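Local coordinates for protein putative ABC transporter (Thermobispora bispora, PDB 4PE6) that probably binds a carbohydrate or sugar-like small solute as the extracytoplasmic solute-binding component of an ABC importer, at residues V149-G154 and K170-Y175; K137-S142 and A232-T237. One frame throughout, in Å; residues are numbered along the deposited sequence.

Contact 1. Residues V149-G154 and K170-Y175; sequences VIVVRG and KILAEY
Leu172, near the C-terminal end of helix 159-173, sets its two methyl branches against Val149 and Val151 of strand 147-153, and these methyl contacts make up the whole meeting of the two segments. Each branch takes one valine: CD1 of Leu172 lies 4.0 Å from CG2 of Val151, while CD2 of Leu172 lies 4.2 Å from CG2 of Val149. The leucine side chain runs past both valines in the opposite direction. Val149 and Val151 are two apart on an extended strand, so their side chains leave the same face; with chi1 -60°, Val149 places CG2 between its backbone N and carbonyl carbon, where it meets the leucine. Beyond the pair, Thr180 touches both Val149 and Leu172, and Leu140 of helix 128-142 covers Leu172.

No hydrogen bond crosses between the segments; the strand is tied to its neighbours through its backbone, Val149 pairing with Lys179 and Val181 of strand 178-185 and Ile150 with Ala209 and Ile211 of strand 209-211. Tyr175 N bonds Leu172 O at 2.9 Å.

This is the first half of a right-handed beta-alpha-beta crossover, strand 147-153, helix 159-173, strand 178-185, in a periplasmic-binding-protein lobe. Arg153 of the same strand reaches Glu161 (salt bridge) and Tyr165 (cation-pi) of the helix, but between 149-154 and 170-175 only methyl groups meet, which imposes little directional constraint.

Contact 2. Residues K137-S142 and A232-T237; sequences KPVLES and AVTFET
Val139 CG1 is anti to the backbone N (chi1 168°), which directs it at Ala232, and the hydroxyl of Ser142 is set between its own backbone N and carbonyl carbon, which brings OG over the same alanine. The pair belongs to an alpha/beta lobe of the type 1 periplasmic-binding fold: helix 128-142 lies against the sheet, nearly antiparallel to strand 232-235, the axes of the two short segments 9.1 Å apart at closest approach.

Ala232 CB is the meeting point. Val139 CG1 approaches it to 4.2 Å, and Ser142 OG comes to 4.0 Å from Ala232 CB, a polar atom resting on a methyl without bonding to it. Farther along the strand the other valine branch, CG2 of Val139, reaches CG2 of Thr234 at 4.4 Å. The threonine thus offers its methyl to the helix, while its OG1 is hydrogen-bonded to Gly212 N. Val139 also touches Ala209, Ile211 and Val255, so this one side chain spans three neighbouring strands.

On the helix, Ser142 OG turns back one turn and donates to Val139 O, an oxygen that belongs to the same residue that packs on Ala232. With an alanine in place of Ser142, the Val139 carbonyl would probably be left without this side-chain donor, and the Ala232 methyl without the atom lying on it. The bond from Ser142 OG to Val139 O is 2.8 Å long, with a C=O...donor angle of 127°.

In the fold
Contacts 1 and 2 both reach the same sheet, with their centres about 11 Å apart. Helix 128-142 is followed in the chain by strand 147-153, and contact 1 is nested in the chain loop that contact 2 closes, since residues 149-175 lie between 142 and 232. They also touch: Tyr175 OH is 2.6 Å from Glu141 OE2, a probable hydrogen bond, and lies 2.7 Å from Lys137 NZ. Leu140 CD1 also meets Ile171 CG2 at 3.8 Å, joining the two helices. Neither contact lines the ligand pocket: the bound trihydroxybutanoic acid is about 13 Å from the side chain of Val151 and about 11 Å from that of Thr234.

Contact 1. Residues V149-G154 and K170-Y175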
loop_
_atom_site.group_PDB
_atom_site.type_symbol
_atom_site.label_atom_id
_atom_site.label_comp_id
_atom_site.label_asym_id
_atom_site.label_seq_id
_atom_site.Cartn_x
_atom_site.Cartn_y
_atom_site.Cartn_z
ATOM N N VAL A 149 9.603 -21.096 6.836
ATOM C CA VAL A 149 9.148 -19.910 6.130
ATOM C C VAL A 149 10.213 -18.841 5.975
ATOM O O VAL A 149 11.154 -18.730 6.800
ATOM C CB VAL A 149 7.921 -19.270 6.802
ATOM C CG1 VAL A 149 6.768 -20.245 6.834
ATOM C CG2 VAL A 149 8.270 -18.776 8.194
ATOM N N ILE A 150 10.046 -18.033 4.922
ATOM C CA ILE A 150 10.852 -16.838 4.740
ATOM C C ILE A 150 9.936 -15.627 4.935
ATOM O O ILE A 150 8.823 -15.605 4.422
ATOM C CB ILE A 150 11.501 -16.798 3.347
ATOM C CG1 ILE A 150 12.553 -17.895 3.229
ATOM C CG2 ILE A 150 12.094 -15.422 3.049
ATOM C CD1 ILE A 150 13.205 -17.985 1.866
ATOM N N VAL A 151 10.400 -14.644 5.698
ATOM C CA VAL A 151 9.703 -13.372 5.818
ATOM C C VAL A 151 10.404 -12.362 4.921
ATOM O O VAL A 151 11.609 -12.131 5.058
ATOM C CB VAL A 151 9.707 -12.850 7.275
ATOM C CG1 VAL A 151 8.948 -11.525 7.399
ATOM C CG2 VAL A 151 9.112 -13.889 8.211
ATOM N N VAL A 152 9.628 -11.728 4.047
ATOM C CA VAL A 152 10.112 -10.666 3.194
ATOM C C VAL A 152 9.434 -9.385 3.616
ATOM O O VAL A 152 8.232 -9.222 3.440
ATOM C CB VAL A 152 9.789 -10.920 1.710
ATOM C CG1 VAL A 152 10.332 -9.783 0.875
ATOM C CG2 VAL A 152 10.316 -12.278 1.233
ATOM N N ARG A 153 10.200 -8.483 4.207
ATOM C CA ARG A 153 9.669 -7.224 4.677
ATOM C C ARG A 153 9.337 -6.262 3.541
ATOM O O ARG A 153 9.893 -6.332 2.420
ATOM C CB ARG A 153 10.641 -6.574 5.649
ATOM C CG ARG A 153 10.860 -7.422 6.889
ATOM C CD ARG A 153 11.791 -6.776 7.910
ATOM N NE ARG A 153 11.241 -5.539 8.438
ATOM C CZ ARG A 153 11.736 -4.888 9.500
ATOM N NH1 ARG A 153 12.801 -5.337 10.123
ATOM N NH2 ARG A 153 11.179 -3.771 9.922
ATOM N N GLY A 154 8.432 -5.345 3.855
ATOM C CA GLY A 154 7.952 -4.363 2.886
ATOM C C GLY A 154 8.795 -3.107 2.789
ATOM O O GLY A 154 10.029 -3.183 2.672
ATOM N N LYS A 170 4.125 -11.445 15.654
ATOM C CA LYS A 170 3.112 -11.878 16.617
ATOM C C LYS A 170 2.363 -13.129 16.164
ATOM O O LYS A 170 2.188 -14.070 16.929
ATOM C CB LYS A 170 2.124 -10.759 16.862
ATOM C CG LYS A 170 1.200 -11.044 18.018
ATOM C CD LYS A 170 0.147 -9.960 18.154
ATOM C CE LYS A 170 -0.817 -10.284 19.295
ATOM N NZ LYS A 170 -2.228 -10.028 18.881
ATOM N N ILE A 171 1.915 -13.133 14.920
ATOM C CA ILE A 171 1.232 -14.276 14.359
ATOM C C ILE A 171 2.173 -15.482 14.310
ATOM O O ILE A 171 1.782 -16.593 14.676
ATOM C CB ILE A 171 0.632 -13.945 12.983
ATOM C CG1 ILE A 171 -0.486 -12.917 13.155
ATOM C CG2 ILE A 171 0.128 -15.202 12.273
ATOM C CD1 ILE A 171 -0.959 -12.306 11.846
ATOM N N LEU A 172 3.414 -15.282 13.885
ATOM C CA LEU A 172 4.365 -16.384 13.839
ATOM C C LEU A 172 4.550 -17.021 15.214
ATOM O O LEU A 172 4.683 -18.232 15.316
ATOM C CB LEU A 172 5.725 -15.930 13.320
ATOM C CG LEU A 172 5.802 -15.795 11.806
ATOM C CD1 LEU A 172 7.051 -15.016 11.446
ATOM C CD2 LEU A 172 5.808 -17.161 11.158
ATOM N N ALA A 173 4.536 -16.206 16.260
ATOM C CA ALA A 173 4.720 -16.696 17.629
ATOM C C ALA A 173 3.604 -17.658 18.063
ATOM O O ALA A 173 3.800 -18.465 18.980
ATOM C CB ALA A 173 4.818 -15.520 18.586
ATOM N N GLU A 174 2.445 -17.562 17.420
ATOM C CA GLU A 174 1.329 -18.466 17.682
ATOM C C GLU A 174 1.477 -19.822 16.992
ATOM O O GLU A 174 0.675 -20.721 17.232
ATOM C CB GLU A 174 0.017 -17.822 17.250
ATOM C CG GLU A 174 -0.298 -16.553 18.017
ATOM C CD GLU A 174 -1.485 -15.806 17.461
ATOM O OE1 GLU A 174 -2.108 -16.280 16.476
ATOM O OE2 GLU A 174 -1.786 -14.740 18.029
ATOM N N TYR A 175 2.486 -19.959 16.128
ATOM C CA TYR A 175 2.804 -21.228 15.475
ATOM C C TYR A 175 4.253 -21.664 15.806
ATOM O O TYR A 175 5.170 -21.487 14.997
ATOM C CB TYR A 175 2.590 -21.109 13.951
ATOM C CG TYR A 175 1.161 -20.823 13.517
ATOM C CD1 TYR A 175 0.630 -19.533 13.578
ATOM C CD2 TYR A 175 0.341 -21.839 13.037
ATOM C CE1 TYR A 175 -0.667 -19.272 13.189
ATOM C CE2 TYR A 175 -0.959 -21.585 12.634
ATOM C CZ TYR A 175 -1.463 -20.303 12.706
ATOM O OH TYR A 175 -2.762 -20.052 12.313
#

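Contact 2. Residues K137-S142 and A232-T237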
loop_
_atom_site.group_PDB
_atom_site.type_symbol
_atom_site.label_atom_id
_atom_site.label_comp_id
_atom_site.label_asym_id
_atom_site.label_seq_id
_atom_site.Cartn_x
_atom_site.Cartn_y
_atom_site.Cartn_z
ATOM N N LYS A 137 -1.665 -15.320 8.461
ATOM C CA LYS A 137 -2.399 -16.396 9.121
ATOM C C LYS A 137 -2.900 -17.505 8.175
ATOM O O LYS A 137 -2.661 -18.687 8.436
ATOM C CB LYS A 137 -3.540 -15.856 9.999
ATOM C CG LYS A 137 -4.163 -16.921 10.887
ATOM C CD LYS A 137 -4.986 -16.300 12.014
ATOM C CE LYS A 137 -5.705 -17.334 12.878
ATOM N NZ LYS A 137 -4.869 -18.540 13.150
ATOM N N PRO A 138 -3.607 -17.142 7.091
ATOM C CA PRO A 138 -4.039 -18.195 6.166
ATOM C C PRO A 138 -2.876 -18.955 5.524
ATOM O O PRO A 138 -3.017 -20.147 5.173
ATOM C CB PRO A 138 -4.842 -17.435 5.087
ATOM C CG PRO A 138 -5.066 -16.061 5.609
ATOM C CD PRO A 138 -3.999 -15.799 6.634
ATOM N N VAL A 139 -1.741 -18.280 5.374
ATOM C CA VAL A 139 -0.563 -18.913 4.797
ATOM C C VAL A 139 -0.003 -19.974 5.745
ATOM O O VAL A 139 0.300 -21.100 5.334
ATOM C CB VAL A 139 0.494 -17.857 4.407
ATOM C CG1 VAL A 139 1.826 -18.495 4.089
ATOM C CG2 VAL A 139 0.001 -17.046 3.211
ATOM N N LEU A 140 0.081 -19.637 7.023
ATOM C CA LEU A 140 0.550 -20.595 8.006
ATOM C C LEU A 140 -0.436 -21.759 8.170
ATOM O O LEU A 140 -0.013 -22.913 8.330
ATOM C CB LEU A 140 0.806 -19.903 9.335
ATOM C CG LEU A 140 1.961 -18.888 9.243
ATOM C CD1 LEU A 140 2.000 -17.972 10.445
ATOM C CD2 LEU A 140 3.299 -19.590 9.069
ATOM N N GLU A 141 -1.735 -21.462 8.131
ATOM C CA GLU A 141 -2.733 -22.525 8.153
ATOM C C GLU A 141 -2.560 -23.458 6.961
ATOM O O GLU A 141 -2.657 -24.667 7.119
ATOM C CB GLU A 141 -4.166 -21.984 8.173
ATOM C CG GLU A 141 -4.576 -21.348 9.487
ATOM C CD GLU A 141 -4.817 -22.354 10.600
ATOM O OE1 GLU A 141 -5.599 -23.318 10.411
ATOM O OE2 GLU A 141 -4.242 -22.148 11.687
ATOM N N SER A 142 -2.296 -22.901 5.784
ATOM C CA SER A 142 -2.163 -23.709 4.561
ATOM C C SER A 142 -0.979 -24.674 4.591
ATOM O O SER A 142 -0.949 -25.629 3.818
ATOM C CB SER A 142 -2.073 -22.827 3.316
ATOM O OG SER A 142 -0.732 -22.397 3.106
ATOM N N ALA A 232 3.828 -21.506 -0.860
ATOM C CA ALA A 232 2.735 -20.543 -0.694
ATOM C C ALA A 232 3.343 -19.152 -0.627
ATOM O O ALA A 232 4.292 -18.924 0.117
ATOM C CB ALA A 232 1.916 -20.837 0.568
ATOM N N VAL A 233 2.828 -18.232 -1.431
ATOM C CA VAL A 233 3.341 -16.863 -1.473
ATOM C C VAL A 233 2.242 -15.820 -1.281
ATOM O O VAL A 233 1.037 -16.125 -1.276
ATOM C CB VAL A 233 4.110 -16.575 -2.796
ATOM C CG1 VAL A 233 5.355 -17.444 -2.899
ATOM C CG2 VAL A 233 3.222 -16.789 -4.008
ATOM N N THR A 234 2.664 -14.575 -1.109
ATOM C CA THR A 234 1.753 -13.450 -0.968
ATOM C C THR A 234 1.886 -12.628 -2.234
ATOM O O THR A 234 2.834 -11.876 -2.389
ATOM C CB THR A 234 2.094 -12.602 0.269
ATOM O OG1 THR A 234 3.474 -12.198 0.234
ATOM C CG2 THR A 234 1.835 -13.391 1.538
ATOM N N PHE A 235 0.948 -12.815 -3.166
ATOM C CA PHE A 235 1.039 -12.175 -4.453
ATOM C C PHE A 235 0.741 -10.695 -4.418
ATOM O O PHE A 235 -0.058 -10.220 -3.615
ATOM C CB PHE A 235 0.044 -12.813 -5.428
ATOM C CG PHE A 235 0.477 -14.145 -5.928
ATOM C CD1 PHE A 235 1.615 -14.257 -6.716
ATOM C CD2 PHE A 235 -0.257 -15.280 -5.647
ATOM C CE1 PHE A 235 2.023 -15.485 -7.193
ATOM C CE2 PHE A 235 0.153 -16.517 -6.133
ATOM C CZ PHE A 235 1.291 -16.611 -6.904
ATOM N N GLU A 236 1.362 -10.008 -5.367
ATOM C CA GLU A 236 0.882 -8.720 -5.889
ATOM C C GLU A 236 -0.598 -8.822 -6.222
ATOM O O GLU A 236 -1.054 -9.862 -6.707
ATOM C CB GLU A 236 1.610 -8.366 -7.192
ATOM C CG GLU A 236 3.098 -8.101 -7.064
ATOM C CD GLU A 236 3.977 -9.335 -7.126
ATOM O OE1 GLU A 236 3.460 -10.466 -7.077
ATOM O OE2 GLU A 236 5.208 -9.164 -7.201
ATOM N N THR A 237 -1.329 -7.734 -6.025
ATOM C CA THR A 237 -2.726 -7.641 -6.437
ATOM C C THR A 237 -2.784 -7.008 -7.820
ATOM O O THR A 237 -3.660 -6.199 -8.101
ATOM C CB THR A 237 -3.535 -6.799 -5.436
ATOM O OG1 THR A 237 -2.821 -5.592 -5.155
ATOM C CG2 THR A 237 -3.773 -7.589 -4.145
#